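Local coordinates for activating signal cointegrator 1 complex subunit 2 (Homo sapiens, PDB 6YXQ), which binds polyubiquitinated proteins and recruits ASCC3 and ALKBH3 to sites of DNA damage, and also takes part in the rescue of stalled ribosomes, at residues 33-38 and 78-83; 40-45 and 64-69. All blocks are in the same frame, centred on the assembly; numbering follows the deposited sequence.

Contacts 1 and 2 fasten successive parts of one loop, which runs from strand 25-29 to helix 53-75, onto consecutive helices. In contact 1 the loop meets helix 78-87, and in contact 2, nested inside the span that contact 1 closes, it meets helix 53-75. Their centres are about 18 Å apart, and they lie about 30 Å and 24 Å from the chain's centre, on the same side of it. This N-terminal part of ASCC2, which precedes the ubiquitin-binding CUE domain, lies against ASCC3 in the crystal. Asp38, in segment 33-38 but not touching 78-83, and Asp69 in contact 2 each salt-bridge a lysine of ASCC3; contact 2 has many residues within reach of that chain, contact 1 Asp38 alone.

Contact 1: residues 33-38 and 78-83; sequences PEQKAD and HDKFWC
A sparse surface contact, 197 Å² in all, lays the loop that follows strand 25-29 against the first turns of helix 78-87. No hydrogen bond joins the two segments; the backbones come nearest at Lys36 and Cys83, whose CA atoms are 5.3 Å apart. Gln35 supplies most of the loop's share. Its CB points at the helix and its chain runs extended beyond CG, which carries the amide group over Cys83, with CD 4.1 Å from SG. The thiol stands there because SG is anti to the carbonyl carbon (chi1 -74°). The Gln35 side chain runs roughly perpendicular to those of Asp79 and Lys80, and its amide end lies near both. Asp79 and Cys83, one helical turn apart and joined by the backbone bond from Cys83 N to Asp79 O, thus present one face of an ordinary alpha-helix to a loop whose backbone curls in a turn, marked by a weak bond from Lys36 N to Pro33 O. On that face Lys80 NZ makes a salt bridge with Asp79 OD2 (3.2 Å) through the syn lone pair of the carboxylate. An alanine at Gln35 would remove the amide and would probably leave Cys83 and the Asp79-Lys80 pair less well covered. Lys36 touches less, its CB lying 4.1 Å from Cys83 O, while its extended chain turns off to a hydrogen bond from NZ to Phe87 O at the end of the same helix. Ala37 N bonds to Gln84 OE1, and Asp38 OD1 salt-bridges Lys39 of the ASCC3 chain.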
ATOM      1  N   PRO B  33      -0.054  23.652  14.111  1.00125.12           N
ATOM      2  CA  PRO B  33      -0.860  22.545  14.664  1.00124.93           C
ATOM      3  C   PRO B  33      -2.370  22.747  14.663  1.00141.14           C
ATOM      4  O   PRO B  33      -3.096  21.789  14.361  1.00144.81           O
ATOM      5  CB  PRO B  33      -0.323  22.425  16.097  1.00121.53           C
ATOM      6  CG  PRO B  33       1.090  22.833  15.986  1.00126.58           C
ATOM      7  CD  PRO B  33       1.173  23.874  14.900  1.00127.15           C
ATOM      8  N   GLU B  34      -2.878  23.930  15.018  1.00161.29           N
ATOM      9  CA  GLU B  34      -4.328  24.068  15.109  1.00174.24           C
ATOM     10  C   GLU B  34      -4.966  24.549  13.819  1.00175.07           C
ATOM     11  O   GLU B  34      -6.197  24.574  13.733  1.00183.10           O
ATOM     12  CB  GLU B  34      -4.707  24.991  16.278  1.00180.87           C
ATOM     13  CG  GLU B  34      -4.155  24.484  17.588  1.00188.50           C
ATOM     14  CD  GLU B  34      -3.426  25.547  18.369  1.00198.70           C
ATOM     15  OE1 GLU B  34      -2.653  26.318  17.764  1.00202.30           O
ATOM     16  OE2 GLU B  34      -3.607  25.585  19.602  1.00203.82           O
ATOM     17  N   GLN B  35      -4.175  24.908  12.812  1.00159.11           N
ATOM     18  CA  GLN B  35      -4.740  24.991  11.472  1.00142.78           C
ATOM     19  C   GLN B  35      -5.077  23.609  10.916  1.00132.87           C
ATOM     20  O   GLN B  35      -5.896  23.504   9.996  1.00123.95           O
ATOM     21  CB  GLN B  35      -3.795  25.725  10.510  1.00139.01           C
ATOM     22  CG  GLN B  35      -4.553  26.546   9.464  1.00150.09           C
ATOM     23  CD  GLN B  35      -3.781  26.744   8.167  1.00157.48           C
ATOM     24  OE1 GLN B  35      -2.557  26.756   8.162  1.00159.48           O
ATOM     25  NE2 GLN B  35      -4.502  26.896   7.059  1.00157.57           N
ATOM     26  N   LYS B  36      -4.470  22.553  11.456  1.00128.70           N
ATOM     27  CA  LYS B  36      -4.867  21.201  11.094  1.00120.65           C
ATOM     28  C   LYS B  36      -6.318  20.960  11.495  1.00123.46           C
ATOM     29  O   LYS B  36      -6.829  21.547  12.456  1.00128.48           O
ATOM     30  CB  LYS B  36      -3.954  20.168  11.771  1.00111.43           C
ATOM     31  CG  LYS B  36      -4.585  19.459  12.974  1.00120.22           C
ATOM     32  CD  LYS B  36      -3.585  18.614  13.757  1.00128.96           C
ATOM     33  CE  LYS B  36      -4.240  17.987  14.984  1.00127.09           C
ATOM     34  NZ  LYS B  36      -3.277  17.216  15.823  1.00123.52           N
ATOM     35  N   ALA B  37      -6.990  20.102  10.735  1.00116.67           N
ATOM     36  CA  ALA B  37      -8.361  19.739  11.051  1.00108.13           C
ATOM     37  C   ALA B  37      -8.394  18.705  12.172  1.00109.38           C
ATOM     38  O   ALA B  37      -7.422  17.989  12.426  1.00108.86           O
ATOM     39  CB  ALA B  37      -9.078  19.198   9.814  1.00 95.47           C
ATOM     40  N   ASP B  38      -9.534  18.634  12.850  1.00121.09           N
ATOM     41  CA  ASP B  38      -9.694  17.723  13.973  1.00134.81           C
ATOM     42  C   ASP B  38     -10.213  16.356  13.554  1.00132.25           C
ATOM     43  O   ASP B  38     -10.687  15.601  14.408  1.00133.01           O
ATOM     44  CB  ASP B  38     -10.627  18.329  15.026  1.00144.13           C
ATOM     45  CG  ASP B  38     -10.237  17.933  16.442  1.00154.79           C
ATOM     46  OD1 ASP B  38     -10.621  16.830  16.888  1.00154.70           O
ATOM     47  OD2 ASP B  38      -9.538  18.728  17.104  1.00157.77           O
ATOM     48  N   HIS B  78      -3.728  22.419  -0.927  1.00 85.75           N
ATOM     49  CA  HIS B  78      -2.314  22.142  -0.698  1.00 82.04           C
ATOM     50  C   HIS B  78      -1.890  22.558   0.704  1.00 97.26           C
ATOM     51  O   HIS B  78      -1.210  21.798   1.404  1.00106.98           O
ATOM     52  CB  HIS B  78      -1.464  22.845  -1.754  1.00 91.83           C
ATOM     53  CG  HIS B  78       0.004  22.567  -1.633  1.00111.96           C
ATOM     54  ND1 HIS B  78       0.832  23.279  -0.791  1.00114.01           N
ATOM     55  CD2 HIS B  78       0.793  21.656  -2.252  1.00111.85           C
ATOM     56  CE1 HIS B  78       2.066  22.818  -0.895  1.00112.36           C
ATOM     57  NE2 HIS B  78       2.069  21.833  -1.775  1.00110.13           N
ATOM     58  N   ASP B  79      -2.304  23.747   1.146  1.00103.51           N
ATOM     59  CA  ASP B  79      -1.859  24.235   2.447  1.00108.55           C
ATOM     60  C   ASP B  79      -2.448  23.398   3.577  1.00103.41           C
ATOM     61  O   ASP B  79      -1.729  22.982   4.493  1.00 94.29           O
ATOM     62  CB  ASP B  79      -2.221  25.714   2.615  1.00118.62           C
ATOM     63  CG  ASP B  79      -3.640  26.028   2.181  1.00123.56           C
ATOM     64  OD1 ASP B  79      -3.993  25.730   1.021  1.00125.07           O
ATOM     65  OD2 ASP B  79      -4.402  26.578   3.004  1.00124.22           O
ATOM     66  N   LYS B  80      -3.750  23.118   3.517  1.00102.00           N
ATOM     67  CA  LYS B  80      -4.402  22.410   4.613  1.00111.03           C
ATOM     68  C   LYS B  80      -4.118  20.912   4.591  1.00 99.11           C
ATOM     69  O   LYS B  80      -4.058  20.286   5.659  1.00 92.60           O
ATOM     70  CB  LYS B  80      -5.910  22.686   4.591  1.00128.55           C
ATOM     71  CG  LYS B  80      -6.241  24.180   4.494  1.00138.31           C
ATOM     72  CD  LYS B  80      -7.718  24.451   4.210  1.00134.18           C
ATOM     73  CE  LYS B  80      -7.915  25.595   3.201  1.00134.87           C
ATOM     74  NZ  LYS B  80      -7.468  26.944   3.644  1.00133.68           N
ATOM     75  N   PHE B  81      -3.922  20.327   3.406  1.00103.23           N
ATOM     76  CA  PHE B  81      -3.539  18.918   3.329  1.00102.91           C
ATOM     77  C   PHE B  81      -2.183  18.688   3.975  1.00 91.72           C
ATOM     78  O   PHE B  81      -1.991  17.726   4.729  1.00 92.51           O
ATOM     79  CB  PHE B  81      -3.512  18.447   1.873  1.00106.37           C
ATOM     80  CG  PHE B  81      -2.710  17.187   1.652  1.00104.59           C
ATOM     81  CD1 PHE B  81      -3.260  15.943   1.919  1.00105.09           C
ATOM     82  CD2 PHE B  81      -1.412  17.246   1.167  1.00107.82           C
ATOM     83  CE1 PHE B  81      -2.528  14.780   1.712  1.00 96.99           C
ATOM     84  CE2 PHE B  81      -0.674  16.088   0.965  1.00103.22           C
ATOM     85  CZ  PHE B  81      -1.236  14.853   1.234  1.00 91.71           C
ATOM     86  N   TRP B  82      -1.222  19.564   3.679  1.00 94.07           N
ATOM     87  CA  TRP B  82       0.110  19.408   4.248  1.00 88.05           C
ATOM     88  C   TRP B  82       0.099  19.656   5.751  1.00 90.88           C
ATOM     89  O   TRP B  82       0.786  18.953   6.505  1.00 93.52           O
ATOM     90  CB  TRP B  82       1.090  20.338   3.537  1.00 80.47           C
ATOM     91  CG  TRP B  82       1.713  19.703   2.333  1.00 81.51           C
ATOM     92  CD1 TRP B  82       1.466  20.002   1.024  1.00 88.76           C
ATOM     93  CD2 TRP B  82       2.685  18.652   2.329  1.00 83.47           C
ATOM     94  NE1 TRP B  82       2.228  19.204   0.206  1.00 98.43           N
ATOM     95  CE2 TRP B  82       2.986  18.366   0.983  1.00 97.98           C
ATOM     96  CE3 TRP B  82       3.337  17.929   3.335  1.00 80.90           C
ATOM     97  CZ2 TRP B  82       3.907  17.385   0.615  1.00100.08           C
ATOM     98  CZ3 TRP B  82       4.250  16.954   2.969  1.00 71.79           C
ATOM     99  CH2 TRP B  82       4.526  16.692   1.622  1.00 85.82           C
ATOM    100  N   CYS B  83      -0.679  20.641   6.209  1.00 92.33           N
ATOM    101  CA  CYS B  83      -0.872  20.824   7.644  1.00 95.79           C
ATOM    102  C   CYS B  83      -1.372  19.540   8.287  1.00 97.75           C
ATOM    103  O   CYS B  83      -0.836  19.089   9.311  1.00102.14           O
ATOM    104  CB  CYS B  83      -1.860  21.961   7.910  1.00 89.15           C
ATOM    105  SG  CYS B  83      -1.215  23.610   7.638  1.00 99.63           S
TER

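Contact 2: residues 40-45 and 64-69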
ATOM      1  N   TYR B  40     -10.409  12.720  13.146  1.00109.76           N
ATOM      2  CA  TYR B  40      -9.747  11.536  13.659  1.00103.29           C
ATOM      3  C   TYR B  40      -9.536  10.521  12.540  1.00116.90           C
ATOM      4  O   TYR B  40     -10.333  10.422  11.603  1.00120.87           O
ATOM      5  CB  TYR B  40     -10.600  10.930  14.765  1.00 88.98           C
ATOM      6  CG  TYR B  40      -9.940   9.922  15.656  1.00100.02           C
ATOM      7  CD1 TYR B  40      -9.157  10.320  16.733  1.00 86.71           C
ATOM      8  CD2 TYR B  40     -10.150   8.567  15.459  1.00111.81           C
ATOM      9  CE1 TYR B  40      -8.572   9.386  17.567  1.00 99.27           C
ATOM     10  CE2 TYR B  40      -9.571   7.631  16.279  1.00116.31           C
ATOM     11  CZ  TYR B  40      -8.779   8.040  17.328  1.00114.57           C
ATOM     12  OH  TYR B  40      -8.213   7.094  18.152  1.00119.41           O
ATOM     13  N   PHE B  41      -8.449   9.764  12.645  1.00119.61           N
ATOM     14  CA  PHE B  41      -8.124   8.696  11.708  1.00103.38           C
ATOM     15  C   PHE B  41      -7.996   7.389  12.477  1.00 92.98           C
ATOM     16  O   PHE B  41      -7.228   7.309  13.442  1.00 94.18           O
ATOM     17  CB  PHE B  41      -6.813   8.982  10.973  1.00 95.75           C
ATOM     18  CG  PHE B  41      -6.963   9.849   9.760  1.00 89.06           C
ATOM     19  CD1 PHE B  41      -6.953  11.232   9.872  1.00 90.71           C
ATOM     20  CD2 PHE B  41      -7.081   9.281   8.504  1.00 74.25           C
ATOM     21  CE1 PHE B  41      -7.080  12.034   8.748  1.00 86.17           C
ATOM     22  CE2 PHE B  41      -7.203  10.075   7.380  1.00 77.52           C
ATOM     23  CZ  PHE B  41      -7.207  11.454   7.501  1.00 80.30           C
ATOM     24  N   VAL B  42      -8.735   6.366  12.049  1.00 83.55           N
ATOM     25  CA  VAL B  42      -8.612   5.053  12.667  1.00 95.58           C
ATOM     26  C   VAL B  42      -7.638   4.195  11.870  1.00 99.24           C
ATOM     27  O   VAL B  42      -7.353   4.440  10.694  1.00 86.68           O
ATOM     28  CB  VAL B  42      -9.970   4.336  12.817  1.00 94.47           C
ATOM     29  CG1 VAL B  42     -10.925   5.201  13.563  1.00 89.28           C
ATOM     30  CG2 VAL B  42     -10.535   3.937  11.457  1.00 83.12           C
ATOM     31  N   LEU B  43      -7.125   3.164  12.531  1.00 93.39           N
ATOM     32  CA  LEU B  43      -6.178   2.252  11.919  1.00 81.31           C
ATOM     33  C   LEU B  43      -6.894   1.284  10.986  1.00 93.08           C
ATOM     34  O   LEU B  43      -8.109   1.081  11.063  1.00 96.99           O
ATOM     35  CB  LEU B  43      -5.416   1.476  12.993  1.00 68.99           C
ATOM     36  CG  LEU B  43      -4.762   2.362  14.049  1.00 81.53           C
ATOM     37  CD1 LEU B  43      -4.833   1.699  15.408  1.00 87.38           C
ATOM     38  CD2 LEU B  43      -3.322   2.689  13.678  1.00 81.47           C
ATOM     39  N   TYR B  44      -6.111   0.673  10.102  1.00 97.28           N
ATOM     40  CA  TYR B  44      -6.613  -0.254   9.100  1.00 83.88           C
ATOM     41  C   TYR B  44      -6.368  -1.688   9.558  1.00 89.04           C
ATOM     42  O   TYR B  44      -5.271  -2.020  10.024  1.00 89.88           O
ATOM     43  CB  TYR B  44      -5.941   0.007   7.749  1.00 66.84           C
ATOM     44  CG  TYR B  44      -6.238  -1.025   6.684  1.00 75.18           C
ATOM     45  CD1 TYR B  44      -5.469  -2.179   6.568  1.00 76.96           C
ATOM     46  CD2 TYR B  44      -7.279  -0.843   5.785  1.00 80.31           C
ATOM     47  CE1 TYR B  44      -5.736  -3.124   5.599  1.00 73.76           C
ATOM     48  CE2 TYR B  44      -7.551  -1.784   4.811  1.00 86.00           C
ATOM     49  CZ  TYR B  44      -6.777  -2.921   4.723  1.00 81.45           C
ATOM     50  OH  TYR B  44      -7.043  -3.857   3.755  1.00 87.95           O
ATOM     51  N   LYS B  45      -7.394  -2.528   9.436  1.00 79.24           N
ATOM     52  CA  LYS B  45      -7.263  -3.955   9.641  1.00 79.11           C
ATOM     53  C   LYS B  45      -7.717  -4.691   8.387  1.00 91.97           C
ATOM     54  O   LYS B  45      -8.724  -4.312   7.778  1.00102.16           O
ATOM     55  CB  LYS B  45      -8.090  -4.421  10.851  1.00 88.45           C
ATOM     56  CG  LYS B  45      -7.765  -3.701  12.156  1.00101.17           C
ATOM     57  CD  LYS B  45      -7.759  -4.659  13.344  1.00116.93           C
ATOM     58  CE  LYS B  45      -7.969  -3.923  14.664  1.00121.31           C
ATOM     59  NZ  LYS B  45      -6.734  -3.224  15.128  1.00124.99           N
ATOM     60  N   THR B  64     -14.574   1.865   5.843  1.00 78.28           N
ATOM     61  CA  THR B  64     -15.278   3.038   5.307  1.00 87.47           C
ATOM     62  C   THR B  64     -14.882   4.295   6.050  1.00 92.96           C
ATOM     63  O   THR B  64     -14.780   5.370   5.438  1.00111.02           O
ATOM     64  CB  THR B  64     -16.812   2.898   5.319  1.00 79.43           C
ATOM     65  OG1 THR B  64     -17.337   3.150   6.619  1.00 99.40           O
ATOM     66  CG2 THR B  64     -17.293   1.562   4.773  1.00 78.63           C
ATOM     67  N   PHE B  65     -14.653   4.191   7.365  1.00 73.67           N
ATOM     68  CA  PHE B  65     -14.048   5.331   8.050  1.00 70.54           C
ATOM     69  C   PHE B  65     -12.761   5.772   7.349  1.00 87.91           C
ATOM     70  O   PHE B  65     -12.594   6.954   6.994  1.00 93.09           O
ATOM     71  CB  PHE B  65     -13.769   4.980   9.502  1.00 73.60           C
ATOM     72  CG  PHE B  65     -14.991   4.961  10.362  1.00 86.40           C
ATOM     73  CD1 PHE B  65     -15.875   6.023  10.341  1.00 94.68           C
ATOM     74  CD2 PHE B  65     -15.262   3.883  11.187  1.00 78.74           C
ATOM     75  CE1 PHE B  65     -17.001   6.017  11.135  1.00100.38           C
ATOM     76  CE2 PHE B  65     -16.390   3.871  11.986  1.00 84.36           C
ATOM     77  CZ  PHE B  65     -17.261   4.939  11.960  1.00 89.18           C
ATOM     78  N   VAL B  66     -11.852   4.816   7.114  1.00 92.57           N
ATOM     79  CA  VAL B  66     -10.558   5.157   6.513  1.00 87.51           C
ATOM     80  C   VAL B  66     -10.746   5.778   5.128  1.00 80.66           C
ATOM     81  O   VAL B  66     -10.139   6.809   4.801  1.00 69.39           O
ATOM     82  CB  VAL B  66      -9.642   3.921   6.451  1.00 83.96           C
ATOM     83  CG1 VAL B  66      -8.369   4.249   5.676  1.00 64.14           C
ATOM     84  CG2 VAL B  66      -9.296   3.447   7.851  1.00 82.86           C
ATOM     85  N   ALA B  67     -11.587   5.160   4.293  1.00 75.86           N
ATOM     86  CA  ALA B  67     -11.708   5.605   2.909  1.00 65.48           C
ATOM     87  C   ALA B  67     -12.369   6.972   2.816  1.00 86.96           C
ATOM     88  O   ALA B  67     -11.978   7.797   1.983  1.00 88.98           O
ATOM     89  CB  ALA B  67     -12.486   4.581   2.091  1.00 54.91           C
ATOM     90  N   ASN B  68     -13.381   7.232   3.649  1.00 92.62           N
ATOM     91  CA  ASN B  68     -14.002   8.551   3.633  1.00 94.34           C
ATOM     92  C   ASN B  68     -13.010   9.620   4.073  1.00 82.44           C
ATOM     93  O   ASN B  68     -12.908  10.689   3.444  1.00 77.91           O
ATOM     94  CB  ASN B  68     -15.246   8.556   4.524  1.00103.15           C
ATOM     95  CG  ASN B  68     -16.416   7.787   3.909  1.00 95.91           C
ATOM     96  OD1 ASN B  68     -16.443   7.527   2.703  1.00 98.22           O
ATOM     97  ND2 ASN B  68     -17.385   7.419   4.741  1.00 81.91           N
ATOM     98  N   ASP B  69     -12.250   9.338   5.138  1.00 74.91           N
ATOM     99  CA  ASP B  69     -11.240  10.296   5.570  1.00 83.73           C
ATOM    100  C   ASP B  69     -10.216  10.556   4.468  1.00 95.27           C
ATOM    101  O   ASP B  69      -9.800  11.700   4.255  1.00110.59           O
ATOM    102  CB  ASP B  69     -10.560   9.799   6.841  1.00 86.22           C
ATOM    103  CG  ASP B  69     -11.517   9.695   8.012  1.00 84.06           C
ATOM    104  OD1 ASP B  69     -12.497  10.468   8.066  1.00 75.17           O
ATOM    105  OD2 ASP B  69     -11.280   8.840   8.887  1.00 92.71           O
TER
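Loop 40-45 crosses helix 53-75 in a buried contact of 307 Å², packed closely through Phe41 and Val42 and loosely at its two ends. Val42 uses one methyl, CG2, placed between its backbone N and carbonyl carbon. That methyl lies 3.8 Å from Val66 CG2 and 3.9 Å from Phe65 CB, and the Val42 side chain runs at a slant to both. Phe41 and Asp69 lie alongside one another, running antiparallel: ring atom CE2 lies 3.4 Å from Asp69 CB, and the carboxylate hangs over one ring face, nearer the ring's periphery than its centre, its plane turned 60° from the ring's. Away from this centre the contact thins. Leu43 points away and meets Val66 CG2 only through its carbonyl O, at 4.2 Å, and the Tyr40 side chain makes no contact with 64-69, packing instead on Ile35 of the ASCC3 chain. Asp69 OD2 lies near the carbonyl O of Tyr40, but both atoms are acceptors and no hydrogen bond spans the segments. The buried carboxylate is instead met by Arg39 NE and by Lys36 NZ of the ASCC3 chain, both at OD1, which implies that Asp69 probably remains ionised and that its charge is balanced partly across the subunit interface.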